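Local coordinates for protein lysin (Enterococcus phage IMEEF1, PDB 6IST) that probably cleaves bonds in enterococcal cell-wall peptidoglycan as a calcium-binding phage endolysin with a CHAP-type cysteine peptidase domain, at residues C[61-66]-C[131-136]; C[105-110]-C[122-127]; C[169-174]-C[216-221]; C[188-193]-C[232-237]. All coordinates share one frame; numbering follows the deposited sequence.

Interaction 1: residues C[61-66]-C[131-136]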
loop_
_atom_site.group_PDB
_atom_site.type_symbol
_atom_site.label_atom_id
_atom_site.label_comp_id
_atom_site.label_asym_id
_atom_site.label_seq_id
_atom_site.Cartn_x
_atom_site.Cartn_y
_atom_site.Cartn_z
ATOM N N PHE C 61 2.577 -16.875 1.134
ATOM C CA PHE C 61 3.516 -17.589 0.265
ATOM C C PHE C 61 4.373 -18.601 1.027
ATOM O O PHE C 61 4.749 -18.396 2.166
ATOM C CB PHE C 61 4.451 -16.593 -0.469
ATOM C CG PHE C 61 3.808 -15.898 -1.627
ATOM C CD1 PHE C 61 2.814 -14.939 -1.423
ATOM C CD2 PHE C 61 4.198 -16.179 -2.927
ATOM C CE1 PHE C 61 2.227 -14.262 -2.486
ATOM C CE2 PHE C 61 3.593 -15.558 -3.988
ATOM C CZ PHE C 61 2.607 -14.600 -3.782
ATOM N N GLN C 62 4.655 -19.723 0.397
ATOM C CA GLN C 62 5.516 -20.745 0.935
ATOM C C GLN C 62 6.656 -20.992 -0.034
ATOM O O GLN C 62 6.516 -20.845 -1.236
ATOM C CB GLN C 62 4.795 -22.066 1.085
ATOM C CG GLN C 62 3.645 -22.099 2.097
ATOM C CD GLN C 62 2.789 -23.324 1.885
ATOM O OE1 GLN C 62 3.274 -24.370 1.429
ATOM N NE2 GLN C 62 1.507 -23.202 2.183
ATOM N N ARG C 63 7.765 -21.371 0.513
ATOM C CA ARG C 63 8.941 -21.748 -0.285
ATOM C C ARG C 63 9.430 -23.091 0.161
ATOM O O ARG C 63 9.532 -23.350 1.353
ATOM C CB ARG C 63 9.995 -20.669 -0.079
ATOM C CG ARG C 63 11.308 -20.924 -0.737
ATOM C CD ARG C 63 12.064 -19.648 -1.000
ATOM N NE ARG C 63 12.188 -18.916 0.232
ATOM C CZ ARG C 63 12.394 -17.605 0.341
ATOM N NH1 ARG C 63 12.435 -16.815 -0.697
ATOM N NH2 ARG C 63 12.404 -17.080 1.548
ATOM N N ILE C 64 9.711 -23.979 -0.794
ATOM C CA ILE C 64 10.043 -25.355 -0.533
ATOM C C ILE C 64 11.225 -25.771 -1.395
ATOM O O ILE C 64 11.174 -25.672 -2.626
ATOM C CB ILE C 64 8.833 -26.306 -0.902
ATOM C CG1 ILE C 64 7.540 -25.802 -0.284
ATOM C CG2 ILE C 64 9.132 -27.741 -0.489
ATOM C CD1 ILE C 64 6.239 -26.372 -0.845
ATOM N N ARG C 65 12.276 -26.255 -0.760
ATOM C CA ARG C 65 13.371 -26.927 -1.448
ATOM C C ARG C 65 12.837 -28.245 -1.989
ATOM O O ARG C 65 12.229 -28.990 -1.248
ATOM C CB ARG C 65 14.477 -27.274 -0.475
ATOM C CG ARG C 65 15.600 -26.294 -0.425
ATOM C CD ARG C 65 16.874 -26.859 -1.024
ATOM N NE ARG C 65 16.635 -27.500 -2.293
ATOM C CZ ARG C 65 17.571 -28.089 -3.032
ATOM N NH1 ARG C 65 18.845 -28.110 -2.620
ATOM N NH2 ARG C 65 17.232 -28.648 -4.209
ATOM N N THR C 66 12.995 -28.523 -3.267
ATOM C CA THR C 66 12.402 -29.714 -3.805
ATOM C C THR C 66 13.482 -30.715 -4.157
ATOM O O THR C 66 14.390 -30.389 -4.906
ATOM C CB THR C 66 11.512 -29.434 -5.020
ATOM O OG1 THR C 66 12.248 -28.731 -6.012
ATOM C CG2 THR C 66 10.259 -28.618 -4.623
ATOM N N GLY C 131 19.620 -28.888 -11.873
ATOM C CA GLY C 131 19.733 -27.489 -11.387
ATOM C C GLY C 131 18.614 -26.894 -10.563
ATOM O O GLY C 131 18.687 -25.707 -10.168
ATOM N N VAL C 132 17.495 -27.608 -10.447
ATOM C CA VAL C 132 16.327 -27.113 -9.696
ATOM C C VAL C 132 16.570 -27.055 -8.226
ATOM O O VAL C 132 16.995 -28.002 -7.636
ATOM C CB VAL C 132 15.069 -27.947 -9.991
ATOM C CG1 VAL C 132 13.855 -27.414 -9.207
ATOM C CG2 VAL C 132 14.777 -27.848 -11.461
ATOM N N TRP C 133 16.322 -25.896 -7.640
ATOM C CA TRP C 133 16.449 -25.700 -6.200
ATOM C C TRP C 133 15.140 -25.988 -5.531
ATOM O O TRP C 133 15.062 -26.695 -4.535
ATOM C CB TRP C 133 16.852 -24.240 -5.944
ATOM C CG TRP C 133 17.017 -23.964 -4.523
ATOM C CD1 TRP C 133 18.123 -24.054 -3.847
ATOM C CD2 TRP C 133 16.006 -23.497 -3.603
ATOM N NE1 TRP C 133 17.917 -23.692 -2.535
ATOM C CE2 TRP C 133 16.596 -23.403 -2.358
ATOM C CE3 TRP C 133 14.655 -23.199 -3.726
ATOM C CZ2 TRP C 133 15.892 -22.945 -1.219
ATOM C CZ3 TRP C 133 13.943 -22.814 -2.616
ATOM C CH2 TRP C 133 14.576 -22.680 -1.371
ATOM N N GLY C 134 14.073 -25.458 -6.093
ATOM C CA GLY C 134 12.742 -25.570 -5.439
ATOM C C GLY C 134 11.662 -24.690 -6.033
ATOM O O GLY C 134 11.738 -24.271 -7.208
ATOM N N VAL C 135 10.642 -24.361 -5.224
ATOM C CA VAL C 135 9.506 -23.672 -5.653
ATOM C C VAL C 135 9.106 -22.589 -4.692
ATOM O O VAL C 135 9.474 -22.689 -3.507
ATOM C CB VAL C 135 8.307 -24.581 -5.871
ATOM C CG1 VAL C 135 8.605 -25.533 -7.013
ATOM C CG2 VAL C 135 7.784 -25.254 -4.611
ATOM N N ILE C 136 8.480 -21.550 -5.222
ATOM C CA ILE C 136 7.638 -20.623 -4.397
ATOM C C ILE C 136 6.241 -20.971 -4.749
ATOM O O ILE C 136 5.887 -21.026 -5.935
ATOM C CB ILE C 136 8.009 -19.166 -4.623
ATOM C CG1 ILE C 136 9.331 -18.927 -3.966
ATOM C CG2 ILE C 136 6.968 -18.233 -4.001
ATOM C CD1 ILE C 136 10.050 -17.631 -4.313
#
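Trp133 has its CG anti to the backbone N (chi1 -179°). The Arg65 chain bends at chi2 and chi3 and crosses over one face of the indole. CG of Arg65 lies 3.5 Å from CZ2 of Trp133 and makes a CH-pi contact over the six-membered ring. Further out, CZ of Arg65 stands 4.4 Å from the centroid of the five-membered ring, a cation-pi contact. The guanidinium is stacked flat on the indole, with planes 16° apart. The carbonyl of Trp133 is shared. Thr66 N bonds to Trp133 O at 3.0 Å, and Arg65 NE and NH2 add two weak bonds to the same oxygen. At the indole edge, CG of Arg63 comes to 3.7 Å from CZ3 of Trp133, while NH1 of Arg63 bonds to the backbone oxygens of Leu52 and Gln55. Ile64 and Val135 form an antiparallel hydrogen-bonded pair, each N to O distance being 3.0 Å. Phe61 meets CG2 of Ile136 at its ring edge through CD2, 3.6 Å away. The contact joins outer strand 62-65 to strand 132-137 in the antiparallel sheet of the CHAP domain. Trp133 and Gly134 both face Ile79, a classic beta bulge. Thr66 OG1 is buried with no polar partner in the model. The cation of Arg65 is probably steadied by the indole face and weak bonds to the backbone oxygens of Trp133 and Thr66, without a carboxylate among these two segments.

Interaction 2: residues C[105-110]-C[122-127]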
loop_
_atom_site.group_PDB
_atom_site.type_symbol
_atom_site.label_atom_id
_atom_site.label_comp_id
_atom_site.label_asym_id
_atom_site.label_seq_id
_atom_site.Cartn_x
_atom_site.Cartn_y
_atom_site.Cartn_z
ATOM N N VAL C 105 6.479 -29.702 -16.430
ATOM C CA VAL C 105 6.281 -28.699 -17.425
ATOM C C VAL C 105 6.146 -27.300 -16.828
ATOM O O VAL C 105 5.361 -27.089 -15.961
ATOM C CB VAL C 105 5.046 -29.036 -18.269
ATOM C CG1 VAL C 105 4.747 -27.965 -19.262
ATOM C CG2 VAL C 105 5.252 -30.370 -18.990
ATOM N N SER C 106 6.928 -26.354 -17.319
ATOM C CA SER C 106 6.807 -24.969 -16.968
ATOM C C SER C 106 6.861 -24.055 -18.241
ATOM O O SER C 106 7.386 -24.456 -19.295
ATOM C CB SER C 106 7.831 -24.576 -15.857
ATOM O OG SER C 106 9.163 -24.611 -16.365
ATOM N N VAL C 107 6.297 -22.840 -18.158
ATOM C CA VAL C 107 6.409 -21.837 -19.202
ATOM C C VAL C 107 7.460 -20.874 -18.720
ATOM O O VAL C 107 7.384 -20.410 -17.558
ATOM C CB VAL C 107 5.101 -21.123 -19.397
ATOM C CG1 VAL C 107 5.270 -19.873 -20.188
ATOM C CG2 VAL C 107 4.160 -22.070 -20.059
ATOM N N ASP C 108 8.490 -20.739 -19.509
ATOM C CA ASP C 108 9.687 -19.993 -19.121
ATOM C C ASP C 108 10.054 -19.091 -20.289
ATOM O O ASP C 108 9.863 -19.457 -21.458
ATOM C CB ASP C 108 10.951 -20.839 -18.930
ATOM C CG ASP C 108 10.832 -22.106 -18.056
ATOM O OD1 ASP C 108 9.855 -22.374 -17.336
ATOM O OD2 ASP C 108 11.915 -22.762 -17.967
ATOM N N GLN C 109 10.621 -17.908 -19.988
ATOM C CA GLN C 109 11.330 -17.103 -20.994
ATOM C C GLN C 109 12.763 -17.326 -20.932
ATOM O O GLN C 109 13.300 -17.629 -19.859
ATOM C CB GLN C 109 11.052 -15.607 -20.806
ATOM C CG GLN C 109 9.624 -15.278 -21.085
ATOM C CD GLN C 109 9.238 -13.826 -20.979
ATOM O OE1 GLN C 109 8.217 -13.455 -21.549
ATOM N NE2 GLN C 109 9.968 -13.018 -20.209
ATOM N N ASN C 110 13.401 -17.186 -22.091
ATOM C CA ASN C 110 14.850 -17.251 -22.185
ATOM C C ASN C 110 15.456 -18.579 -21.877
ATOM O O ASN C 110 16.616 -18.681 -21.387
ATOM C CB ASN C 110 15.517 -16.142 -21.366
ATOM C CG ASN C 110 16.805 -15.655 -22.025
ATOM O OD1 ASN C 110 16.954 -15.721 -23.223
ATOM N ND2 ASN C 110 17.731 -15.215 -21.233
ATOM N N ALA C 122 8.324 -16.638 -24.317
ATOM C CA ALA C 122 7.834 -17.636 -23.410
ATOM C C ALA C 122 7.580 -18.912 -24.208
ATOM O O ALA C 122 7.020 -18.867 -25.345
ATOM C CB ALA C 122 6.586 -17.174 -22.742
ATOM N N ALA C 123 7.979 -20.024 -23.621
ATOM C CA ALA C 123 7.721 -21.326 -24.225
ATOM C C ALA C 123 7.340 -22.289 -23.172
ATOM O O ALA C 123 7.772 -22.204 -22.010
ATOM C CB ALA C 123 8.950 -21.791 -24.959
ATOM N N ALA C 124 6.589 -23.310 -23.550
ATOM C CA ALA C 124 6.244 -24.363 -22.639
ATOM C C ALA C 124 7.297 -25.460 -22.779
ATOM O O ALA C 124 7.488 -25.982 -23.849
ATOM C CB ALA C 124 4.822 -24.902 -22.888
ATOM N N ILE C 125 8.023 -25.720 -21.693
ATOM C CA ILE C 125 9.186 -26.577 -21.646
ATOM C C ILE C 125 8.951 -27.831 -20.758
ATOM O O ILE C 125 8.545 -27.717 -19.584
ATOM C CB ILE C 125 10.368 -25.848 -20.977
ATOM C CG1 ILE C 125 10.570 -24.413 -21.525
ATOM C CG2 ILE C 125 11.625 -26.712 -21.135
ATOM C CD1 ILE C 125 10.817 -24.418 -22.981
ATOM N N HIS C 126 9.246 -29.012 -21.294
ATOM C CA HIS C 126 9.269 -30.245 -20.525
ATOM C C HIS C 126 10.648 -30.375 -19.913
ATOM O O HIS C 126 11.592 -30.732 -20.603
ATOM C CB HIS C 126 8.956 -31.425 -21.448
ATOM C CG HIS C 126 8.735 -32.753 -20.754
ATOM N ND1 HIS C 126 8.655 -33.943 -21.462
ATOM C CD2 HIS C 126 8.543 -33.092 -19.451
ATOM C CE1 HIS C 126 8.465 -34.952 -20.629
ATOM N NE2 HIS C 126 8.394 -34.467 -19.399
ATOM N N HIS C 127 10.767 -30.040 -18.632
ATOM C CA HIS C 127 12.067 -30.065 -17.932
ATOM C C HIS C 127 12.326 -31.340 -17.151
ATOM O O HIS C 127 11.409 -32.037 -16.730
ATOM C CB HIS C 127 12.066 -28.965 -16.879
ATOM C CG HIS C 127 12.211 -27.570 -17.423
ATOM N ND1 HIS C 127 13.416 -27.085 -17.877
ATOM C CD2 HIS C 127 11.340 -26.533 -17.484
ATOM C CE1 HIS C 127 13.295 -25.781 -18.128
ATOM N NE2 HIS C 127 12.030 -25.435 -17.964
#
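Ser106 and Ile125, then Asp108 and Ala123, are the hydrogen-bonded pairs of two antiparallel strands whose axes run 141° apart. The bond from Ile125 N to Ser106 O is 2.8 Å and nearly straight. On the face that carries these four residues, Asp108 and His127 meet tip to tip. NE2 of His127 donates to OD2 of Asp108 at 2.7 Å. The carboxylate oxygen lies close to the imidazole plane, but the donor sits above the carboxylate plane, 39° out of it. The other oxygen, OD1 of Asp108, takes a 2.5 Å bond from OG of Ser106 on its syn side. CG2 of Ile125 lies over the centre of the His127 ring. OD2 of Asp108 also bonds to NE2 of His90. With Cys29 this is consistent with the Cys-His-Asp triad of a papain-like CHAP peptidase, and His127 and Ser106 would hold the aspartate from a second shell. On the other face, that of Val107 and Ala124, CG1 of Val107 packs on CB of Ala122 at 3.9 Å; Val107 also touches Leu32. CG of Gln109 lies 3.9 Å from Ala122 CB. Gln109 NE2 bonds to Gln28 O and OE1 to Val19 N, and the side chain touches Asp31, a calcium ligand.

Interaction 3: residues C[169-174]-C[216-221]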
loop_
_atom_site.group_PDB
_atom_site.type_symbol
_atom_site.label_atom_id
_atom_site.label_comp_id
_atom_site.label_asym_id
_atom_site.label_seq_id
_atom_site.Cartn_x
_atom_site.Cartn_y
_atom_site.Cartn_z
ATOM N N PHE C 169 0.203 -0.442 4.501
ATOM C CA PHE C 169 0.823 -1.446 3.637
ATOM C C PHE C 169 2.249 -1.743 4.131
ATOM O O PHE C 169 2.739 -1.057 5.016
ATOM C CB PHE C 169 0.857 -1.003 2.210
ATOM C CG PHE C 169 1.554 0.305 1.976
ATOM C CD1 PHE C 169 2.879 0.319 1.712
ATOM C CD2 PHE C 169 0.835 1.509 1.968
ATOM C CE1 PHE C 169 3.516 1.510 1.446
ATOM C CE2 PHE C 169 1.474 2.737 1.733
ATOM C CZ PHE C 169 2.829 2.707 1.456
ATOM N N ILE C 170 2.875 -2.780 3.570
ATOM C CA ILE C 170 4.273 -3.124 3.879
ATOM C C ILE C 170 5.059 -2.933 2.648
ATOM O O ILE C 170 4.574 -3.211 1.556
ATOM C CB ILE C 170 4.362 -4.620 4.296
ATOM C CG1 ILE C 170 3.821 -4.798 5.730
ATOM C CG2 ILE C 170 5.802 -5.179 4.206
ATOM C CD1 ILE C 170 3.608 -6.207 6.189
ATOM N N TYR C 171 6.316 -2.547 2.811
ATOM C CA TYR C 171 7.265 -2.459 1.730
ATOM C C TYR C 171 8.552 -2.996 2.247
ATOM O O TYR C 171 8.765 -3.075 3.484
ATOM C CB TYR C 171 7.412 -1.060 1.107
ATOM C CG TYR C 171 8.030 -0.034 1.999
ATOM C CD1 TYR C 171 9.422 0.074 2.103
ATOM C CD2 TYR C 171 7.233 0.793 2.777
ATOM C CE1 TYR C 171 9.990 0.982 2.963
ATOM C CE2 TYR C 171 7.804 1.742 3.617
ATOM C CZ TYR C 171 9.174 1.830 3.707
ATOM O OH TYR C 171 9.714 2.772 4.620
ATOM N N TYR C 172 9.402 -3.419 1.319
ATOM C CA TYR C 172 10.704 -3.921 1.712
ATOM C C TYR C 172 11.714 -2.969 1.251
ATOM O O TYR C 172 11.598 -2.356 0.222
ATOM C CB TYR C 172 11.070 -5.277 1.168
ATOM C CG TYR C 172 10.110 -6.385 1.389
ATOM C CD1 TYR C 172 9.223 -6.410 2.445
ATOM C CD2 TYR C 172 10.142 -7.477 0.569
ATOM C CE1 TYR C 172 8.339 -7.492 2.634
ATOM C CE2 TYR C 172 9.282 -8.563 0.761
ATOM C CZ TYR C 172 8.407 -8.581 1.796
ATOM O OH TYR C 172 7.548 -9.678 1.951
ATOM N N LYS C 173 12.809 -2.924 2.003
ATOM C CA LYS C 173 13.927 -2.008 1.628
ATOM C C LYS C 173 15.237 -2.818 1.606
ATOM O O LYS C 173 15.526 -3.596 2.497
ATOM C CB LYS C 173 14.029 -0.844 2.629
ATOM C CG LYS C 173 15.254 0.064 2.509
ATOM C CD LYS C 173 15.329 1.027 3.699
ATOM C CE LYS C 173 16.458 2.050 3.458
ATOM N NZ LYS C 173 16.464 3.171 4.438
ATOM N N ARG C 174 15.954 -2.695 0.514
ATOM C CA ARG C 174 17.251 -3.337 0.340
ATOM C C ARG C 174 18.265 -2.302 0.777
ATOM O O ARG C 174 18.368 -1.240 0.180
ATOM C CB ARG C 174 17.449 -3.686 -1.144
ATOM C CG ARG C 174 18.691 -4.489 -1.433
ATOM C CD ARG C 174 18.580 -5.874 -0.889
ATOM N NE ARG C 174 19.722 -6.686 -1.238
ATOM C CZ ARG C 174 19.982 -7.881 -0.714
ATOM N NH1 ARG C 174 19.188 -8.412 0.230
ATOM N NH2 ARG C 174 21.066 -8.552 -1.126
ATOM N N THR C 216 6.512 -4.622 -2.554
ATOM C CA THR C 216 7.543 -4.273 -3.488
ATOM C C THR C 216 8.812 -4.062 -2.632
ATOM O O THR C 216 8.699 -3.612 -1.497
ATOM C CB THR C 216 7.148 -2.942 -4.204
ATOM O OG1 THR C 216 5.883 -3.102 -4.891
ATOM C CG2 THR C 216 8.144 -2.501 -5.209
ATOM N N THR C 217 9.947 -4.245 -3.259
ATOM C CA THR C 217 11.255 -3.937 -2.641
ATOM C C THR C 217 11.840 -2.705 -3.294
ATOM O O THR C 217 11.933 -2.604 -4.552
ATOM C CB THR C 217 12.204 -5.098 -2.875
ATOM O OG1 THR C 217 11.665 -6.270 -2.269
ATOM C CG2 THR C 217 13.559 -4.882 -2.269
ATOM N N TYR C 218 12.338 -1.765 -2.468
ATOM C CA TYR C 218 13.002 -0.564 -2.985
ATOM C C TYR C 218 14.459 -0.588 -2.599
ATOM O O TYR C 218 14.792 -0.919 -1.454
ATOM C CB TYR C 218 12.363 0.679 -2.321
ATOM C CG TYR C 218 10.911 0.832 -2.656
ATOM C CD1 TYR C 218 9.977 0.062 -1.988
ATOM C CD2 TYR C 218 10.501 1.645 -3.678
ATOM C CE1 TYR C 218 8.607 0.186 -2.292
ATOM C CE2 TYR C 218 9.155 1.795 -3.996
ATOM C CZ TYR C 218 8.215 1.052 -3.325
ATOM O OH TYR C 218 6.865 1.200 -3.680
ATOM N N ASN C 219 15.350 -0.257 -3.532
ATOM C CA ASN C 219 16.762 -0.072 -3.145
ATOM C C ASN C 219 16.858 1.203 -2.341
ATOM O O ASN C 219 16.086 2.102 -2.508
ATOM C CB ASN C 219 17.697 0.046 -4.367
ATOM C CG ASN C 219 17.757 -1.236 -5.151
ATOM O OD1 ASN C 219 18.028 -2.315 -4.594
ATOM N ND2 ASN C 219 17.463 -1.145 -6.446
ATOM N N HIS C 220 17.782 1.247 -1.423
ATOM C CA HIS C 220 17.880 2.384 -0.552
ATOM C C HIS C 220 17.988 3.772 -1.233
ATOM O O HIS C 220 17.583 4.777 -0.638
ATOM C CB HIS C 220 19.094 2.179 0.383
ATOM C CG HIS C 220 20.384 2.090 -0.357
ATOM N ND1 HIS C 220 21.089 3.209 -0.752
ATOM C CD2 HIS C 220 21.035 1.031 -0.874
ATOM C CE1 HIS C 220 22.136 2.838 -1.458
ATOM N NE2 HIS C 220 22.139 1.521 -1.527
ATOM N N ASP C 221 18.513 3.827 -2.457
ATOM C CA ASP C 221 18.663 5.059 -3.230
ATOM C C ASP C 221 17.500 5.347 -4.207
ATOM O O ASP C 221 17.504 6.339 -4.916
ATOM C CB ASP C 221 19.965 4.977 -4.021
ATOM C CG ASP C 221 19.981 3.798 -4.995
ATOM O OD1 ASP C 221 19.707 2.617 -4.602
ATOM O OD2 ASP C 221 20.250 4.052 -6.179
HETATM O O HOH W 1 4.946 -2.530 -1.015
HETATM O O HOH W 2 16.759 5.345 1.931
#
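Tyr172 and Thr217, Lys173 and Tyr218, and Arg174 and Asn219 pair in parallel register, with strand axes 33° apart. The bonds alternate between the strands. Tyr172 N donates to Thr216 O, Tyr218 N to Tyr172 O, and Arg174 N to Tyr218 O. A weak bond from His220 N to Arg174 O follows where the second strand ends. At the other end a water links Ile170 O to Thr216 N. CB of Tyr171 sits 3.8 Å from CE1 of Tyr218. The two tyrosine rings are perpendicular, with centroids 5.9 Å apart, in an oblique pairing. Tyr172 O lies in the Tyr218 ring plane, 3.7 Å from CD1. On the opposite face OG1 of Thr217 comes to the edge of the Tyr172 ring, 3.4 Å from CD2. CB of Arg174 rests 3.8 Å from OD1 of Asn219. The pair joins neighbouring parallel strands of a mixed sheet built mostly from the C-terminal part, with the short strand 43-44 at its edge. That part is probably the wall-binding region, as in other modular endolysins. Lys173 forms a salt bridge with Glu229, Asn219 bonds to Tyr46, and Tyr218 OH bonds to aromatic and basic side chains of another protein chain. Thr217 O bonds to Arg44. The backbone thus supplies the direct hydrogen bonds between the strands, while several side-chain ends and some backbone oxygens make polar links elsewhere.

Interaction 4: residues C[188-193]-C[232-237]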
loop_
_atom_site.group_PDB
_atom_site.type_symbol
_atom_site.label_atom_id
_atom_site.label_comp_id
_atom_site.label_asym_id
_atom_site.label_seq_id
_atom_site.Cartn_x
_atom_site.Cartn_y
_atom_site.Cartn_z
ATOM N N GLY C 188 0.078 7.414 8.447
ATOM C CA GLY C 188 1.010 8.396 7.937
ATOM C C GLY C 188 2.410 8.262 8.518
ATOM O O GLY C 188 3.188 9.191 8.398
ATOM N N LYS C 189 2.723 7.121 9.124
ATOM C CA LYS C 189 4.048 6.868 9.701
ATOM C C LYS C 189 4.634 5.572 9.115
ATOM O O LYS C 189 3.971 4.790 8.484
ATOM C CB LYS C 189 4.012 6.695 11.217
ATOM C CG LYS C 189 3.187 7.670 12.031
ATOM C CD LYS C 189 3.600 9.078 11.791
ATOM C CE LYS C 189 3.210 10.013 12.934
ATOM N NZ LYS C 189 1.879 9.780 13.523
ATOM N N ARG C 190 5.895 5.363 9.352
ATOM C CA ARG C 190 6.518 4.143 8.928
ATOM C C ARG C 190 7.199 3.442 10.105
ATOM O O ARG C 190 7.852 4.056 10.939
ATOM C CB ARG C 190 7.421 4.364 7.741
ATOM C CG ARG C 190 8.625 5.176 7.986
ATOM C CD ARG C 190 9.227 5.644 6.639
ATOM N NE ARG C 190 10.155 6.716 6.957
ATOM C CZ ARG C 190 11.419 6.560 7.308
ATOM N NH1 ARG C 190 12.015 5.371 7.306
ATOM N NH2 ARG C 190 12.119 7.630 7.617
ATOM N N ILE C 191 7.027 2.148 10.187
ATOM C CA ILE C 191 7.572 1.357 11.301
ATOM C C ILE C 191 8.458 0.269 10.756
ATOM O O ILE C 191 8.017 -0.478 9.940
ATOM C CB ILE C 191 6.447 0.703 12.110
ATOM C CG1 ILE C 191 5.470 1.805 12.552
ATOM C CG2 ILE C 191 7.049 -0.107 13.272
ATOM C CD1 ILE C 191 4.367 1.363 13.497
ATOM N N TYR C 192 9.718 0.215 11.168
ATOM C CA TYR C 192 10.594 -0.911 10.901
ATOM C C TYR C 192 10.113 -2.133 11.680
ATOM O O TYR C 192 9.833 -2.058 12.886
ATOM C CB TYR C 192 12.074 -0.604 11.215
ATOM C CG TYR C 192 12.940 -1.816 11.211
ATOM C CD1 TYR C 192 13.218 -2.463 10.025
ATOM C CD2 TYR C 192 13.523 -2.306 12.387
ATOM C CE1 TYR C 192 14.001 -3.616 9.998
ATOM C CE2 TYR C 192 14.310 -3.443 12.377
ATOM C CZ TYR C 192 14.564 -4.079 11.173
ATOM O OH TYR C 192 15.330 -5.177 11.087
ATOM N N LEU C 193 9.896 -3.237 10.969
ATOM C CA LEU C 193 9.422 -4.452 11.586
ATOM C C LEU C 193 10.614 -5.375 11.993
ATOM O O LEU C 193 11.227 -6.000 11.171
ATOM C CB LEU C 193 8.518 -5.184 10.599
ATOM C CG LEU C 193 7.271 -4.417 10.174
ATOM C CD1 LEU C 193 6.657 -5.174 8.990
ATOM C CD2 LEU C 193 6.276 -4.098 11.278
ATOM N N LEU C 232 6.705 10.237 5.446
ATOM C CA LEU C 232 6.136 9.399 6.496
ATOM C C LEU C 232 7.183 9.290 7.593
ATOM O O LEU C 232 8.120 8.546 7.457
ATOM C CB LEU C 232 5.865 8.017 5.951
ATOM C CG LEU C 232 4.964 7.925 4.709
ATOM C CD1 LEU C 232 5.093 6.512 4.160
ATOM C CD2 LEU C 232 3.523 8.211 5.030
ATOM N N PRO C 233 7.048 10.065 8.662
ATOM C CA PRO C 233 8.075 9.941 9.695
ATOM C C PRO C 233 8.163 8.544 10.280
ATOM O O PRO C 233 7.167 7.841 10.394
ATOM C CB PRO C 233 7.610 10.905 10.788
ATOM C CG PRO C 233 6.552 11.761 10.150
ATOM C CD PRO C 233 5.957 10.935 9.049
ATOM N N GLN C 234 9.368 8.185 10.686
ATOM C CA GLN C 234 9.585 6.920 11.328
ATOM C C GLN C 234 9.100 6.948 12.761
ATOM O O GLN C 234 9.334 7.896 13.435
ATOM C CB GLN C 234 11.053 6.574 11.297
ATOM C CG GLN C 234 11.281 5.253 11.994
ATOM C CD GLN C 234 12.697 4.749 11.849
ATOM O OE1 GLN C 234 13.549 5.452 11.344
ATOM N NE2 GLN C 234 12.942 3.530 12.300
ATOM N N VAL C 235 8.432 5.899 13.216
ATOM C CA VAL C 235 8.197 5.704 14.627
ATOM C C VAL C 235 8.640 4.314 15.028
ATOM O O VAL C 235 8.603 3.397 14.225
ATOM C CB VAL C 235 6.723 5.934 15.012
ATOM C CG1 VAL C 235 6.293 7.369 14.704
ATOM C CG2 VAL C 235 5.817 4.924 14.341
ATOM N N LYS C 236 9.028 4.171 16.287
ATOM C CA LYS C 236 9.667 2.954 16.791
ATOM C C LYS C 236 8.686 2.126 17.575
ATOM O O LYS C 236 7.877 2.642 18.315
ATOM C CB LYS C 236 10.817 3.277 17.738
ATOM C CG LYS C 236 12.185 3.046 17.132
ATOM C CD LYS C 236 12.586 4.232 16.308
ATOM C CE LYS C 236 13.894 4.000 15.588
ATOM N NZ LYS C 236 15.071 3.974 16.485
ATOM N N VAL C 237 8.820 0.822 17.452
ATOM C CA VAL C 237 8.069 -0.102 18.267
ATOM C C VAL C 237 9.031 -1.088 18.935
ATOM O O VAL C 237 10.084 -1.401 18.370
ATOM C CB VAL C 237 7.033 -0.827 17.409
ATOM C CG1 VAL C 237 7.674 -1.945 16.573
ATOM C CG2 VAL C 237 5.916 -1.344 18.295
HETATM O O HOH W 3 10.772 2.033 13.257
HETATM O O HOH W 4 10.744 -0.421 14.887
#
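Arg190 is gripped closely by the 232-235 backbone, whereas Tyr192 reaches the end of the tail largely through water. In the tight half, Arg190 N bonds to Pro233 O, and Val235 N returns a bond to Arg190 O, both at 3.0 Å. The arginine side chain adds a third bond. Its CG sits between the backbone N and the carbonyl carbon (chi1 67°), and the chain then runs extended to NE. NE of Arg190 meets Leu232 O at 2.8 Å, nearly along the C=O axis, although the angle at the hydrogen is only 134°. CB of Gln234 lies over the centre of one guanidinium face. Beside this, CG1 of Ile191 packs on CG2 of Val235 at 3.6 Å. The contact brings the C-terminal tail, which follows helix 223-231, against 189-192, an outermost strand of the mixed sheet, with directions 47° apart. Arg190 with Gln234 is a single backbone bridge. Arg190 NH1 has a weak, long ion pair with Glu229 of that helix. Further along, one water takes bonds from Tyr192 N and Gln234 NE2 and donates to Val235 O. A second water donates to Tyr192 O at 2.7 Å and takes a weak bond from Val237 N. CG1 of Val237 still touches CG2 of Ile191 at 3.8 Å. Pro233 is exposed, though it touches a side chain of another protein chain; Lys189 NZ bonds to the backbone of yet another.

From the N terminus, interaction 1 opens at outer strand 62-65 and closes a long loop when strand 132-137 pairs with it. Interaction 2 is nested inside that loop and closes a short one between 105-110 and 122-127. Both belong to the antiparallel sheet of the CHAP domain, where they join its two outermost strands to their neighbours, with centres about 17 Å apart. Interactions 3 and 4 follow in series and reach the mixed sheet, most of whose strands come from the C-terminal part. They cross: 188-193 lies inside the loop closed by interaction 3, and its partner 232-237 lies beyond it. They also touch, OH of Tyr171 lying 3.5 Å from CD of Arg190.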